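Local coordinates for carbonic anhydrase (Coccomyxa sp. PA, PDB 3UCJ), which probably catalyses the reversible, zinc-dependent hydration of carbon dioxide to hydrogencarbonate, at residues E41-G46 and K96-C101. Residues are numbered along the deposited sequence; the frame is centred on the assembly and turned at random.
Sequences EYLYIG and KHILVC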
loop_
_atom_site.group_PDB
_atom_site.type_symbol
_atom_site.label_atom_id
_atom_site.label_comp_id
_atom_site.label_asym_id
_atom_site.label_seq_id
_atom_site.Cartn_x
_atom_site.Cartn_y
_atom_site.Cartn_z
ATOM N N GLU A 41 26.011 10.407 3.197
ATOM C CA GLU A 41 26.023 9.920 4.542
ATOM C C GLU A 41 24.660 10.027 5.250
ATOM O O GLU A 41 24.527 9.492 6.326
ATOM C CB GLU A 41 27.059 10.680 5.380
ATOM C CG GLU A 41 28.476 10.246 4.907
ATOM C CD GLU A 41 29.551 10.842 5.773
ATOM O OE1 GLU A 41 30.493 10.056 6.107
ATOM O OE2 GLU A 41 29.412 12.060 6.108
ATOM N N TYR A 42 23.705 10.736 4.638
ATOM C CA TYR A 42 22.432 11.067 5.323
ATOM C C TYR A 42 21.243 10.514 4.455
ATOM O O TYR A 42 21.317 10.562 3.227
ATOM C CB TYR A 42 22.243 12.560 5.360
ATOM C CG TYR A 42 23.177 13.252 6.347
ATOM C CD1 TYR A 42 22.829 13.356 7.704
ATOM C CD2 TYR A 42 24.415 13.756 5.903
ATOM C CE1 TYR A 42 23.673 13.957 8.633
ATOM C CE2 TYR A 42 25.286 14.390 6.814
ATOM C CZ TYR A 42 24.910 14.462 8.174
ATOM O OH TYR A 42 25.751 15.045 9.040
ATOM N N LEU A 43 20.263 9.947 5.137
ATOM C CA LEU A 43 18.852 9.889 4.558
ATOM C C LEU A 43 18.062 10.972 5.284
ATOM O O LEU A 43 18.140 11.035 6.491
ATOM C CB LEU A 43 18.299 8.550 4.913
ATOM C CG LEU A 43 16.714 8.406 4.701
ATOM C CD1 LEU A 43 16.411 8.569 3.259
ATOM C CD2 LEU A 43 16.292 7.036 5.152
ATOM N N TYR A 44 17.209 11.735 4.570
ATOM C CA TYR A 44 16.346 12.685 5.227
ATOM C C TYR A 44 14.920 12.195 4.816
ATOM O O TYR A 44 14.690 11.876 3.656
ATOM C CB TYR A 44 16.596 14.038 4.667
ATOM C CG TYR A 44 15.564 15.131 4.921
ATOM C CD1 TYR A 44 15.744 16.073 5.930
ATOM C CD2 TYR A 44 14.411 15.260 4.087
ATOM C CE1 TYR A 44 14.825 17.122 6.120
ATOM C CE2 TYR A 44 13.534 16.271 4.268
ATOM C CZ TYR A 44 13.720 17.203 5.281
ATOM O OH TYR A 44 12.770 18.184 5.435
ATOM N N ILE A 45 14.056 12.159 5.815
ATOM C CA ILE A 45 12.589 11.859 5.625
ATOM C C ILE A 45 11.908 13.127 6.153
ATOM O O ILE A 45 12.083 13.466 7.385
ATOM C CB ILE A 45 12.198 10.737 6.489
ATOM C CG1 ILE A 45 12.952 9.428 6.083
ATOM C CG2 ILE A 45 10.611 10.485 6.367
ATOM C CD1 ILE A 45 12.861 8.302 7.096
ATOM N N GLY A 46 11.209 13.817 5.260
ATOM C CA GLY A 46 10.598 15.091 5.627
ATOM C C GLY A 46 9.303 15.270 4.891
ATOM O O GLY A 46 8.868 14.374 4.162
ATOM N N LYS A 96 24.992 6.754 7.332
ATOM C CA LYS A 96 25.270 6.789 8.771
ATOM C C LYS A 96 24.215 7.443 9.644
ATOM O O LYS A 96 24.136 7.102 10.833
ATOM C CB LYS A 96 26.596 7.583 8.980
ATOM C CG LYS A 96 27.806 6.838 8.302
ATOM C CD LYS A 96 29.143 7.560 8.679
ATOM C CE LYS A 96 30.284 6.854 7.993
ATOM N NZ LYS A 96 31.369 7.870 7.924
ATOM N N HIS A 97 23.443 8.368 9.075
ATOM C CA HIS A 97 22.531 9.200 9.869
ATOM C C HIS A 97 21.147 9.313 9.130
ATOM O O HIS A 97 21.116 9.645 7.939
ATOM C CB HIS A 97 23.068 10.620 10.002
ATOM C CG HIS A 97 24.531 10.693 10.348
ATOM N ND1 HIS A 97 25.047 10.126 11.509
ATOM C CD2 HIS A 97 25.594 11.229 9.671
ATOM C CE1 HIS A 97 26.364 10.342 11.543
ATOM N NE2 HIS A 97 26.720 11.023 10.458
ATOM N N ILE A 98 20.075 9.233 9.900
ATOM C CA ILE A 98 18.710 9.394 9.272
ATOM C C ILE A 98 18.098 10.611 10.014
ATOM O O ILE A 98 18.027 10.601 11.238
ATOM C CB ILE A 98 17.891 8.178 9.554
ATOM C CG1 ILE A 98 18.431 6.927 8.842
ATOM C CG2 ILE A 98 16.438 8.495 9.038
ATOM C CD1 ILE A 98 17.879 5.629 9.368
ATOM N N LEU A 99 17.735 11.633 9.272
ATOM C CA LEU A 99 17.162 12.834 9.814
ATOM C C LEU A 99 15.638 12.702 9.590
ATOM O O LEU A 99 15.221 12.537 8.444
ATOM C CB LEU A 99 17.659 13.987 8.989
ATOM C CG LEU A 99 19.200 14.224 8.859
ATOM C CD1 LEU A 99 19.505 15.334 7.864
ATOM C CD2 LEU A 99 19.706 14.491 10.308
ATOM N N VAL A 100 14.843 12.741 10.668
ATOM C CA VAL A 100 13.393 12.708 10.536
ATOM C C VAL A 100 12.992 14.094 10.858
ATOM O O VAL A 100 13.069 14.503 12.029
ATOM C CB VAL A 100 12.816 11.698 11.560
ATOM C CG1 VAL A 100 11.184 11.656 11.536
ATOM C CG2 VAL A 100 13.402 10.316 11.307
ATOM N N CYS A 101 12.504 14.770 9.859
ATOM C CA CYS A 101 12.271 16.191 9.991
ATOM C C CYS A 101 10.812 16.538 9.882
ATOM O O CYS A 101 10.242 16.356 8.806
ATOM C CB CYS A 101 13.056 16.923 8.893
ATOM S SG CYS A 101 13.029 18.738 9.176
HETATM O O HOH W 1 9.965 18.334 6.973
#
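K96 opens the parallel pairing with a salt bridge to E41: both chains run extended side by side, and NZ reaches OE1 at 3.0 Å, on its anti side and 33° out of the carboxylate plane. E41 O accepts two backbone bonds, from K96 N and H97 N. The H97 imidazole, its ND1 hydrogen-bonded to S182 OG on strand 182-189, lies obliquely to the Y42 ring (planes at 42°), and its CD2 sits over one face of that ring, 3.5 Å from CE1. The carbonyl of H97 receives L43 N. I98 turns to the other side of the sheet, where CG2 touches I45 CD1 and L43 CD2. L99 N donates to L43 O and L99 O accepts from I45 N, each at 2.9 Å, while CD1 packs against Y42 CD1. C101 N donates to I45 O; SG, anti to the backbone N (chi1 -171°), lies obliquely beside the Y44 ring, CB is 3.3 Å from Y44 CE1, and a water joins C101 O to Y44 OH. Both are inner strands of the mixed sheet, ending at zinc ligands C47 and H103. Strands 65-70 and 182-189 flank the pair, helices 80-92 and 146-167 cover the I98 side, and L9 and L12 of the second subunit pack on L99 and Y42.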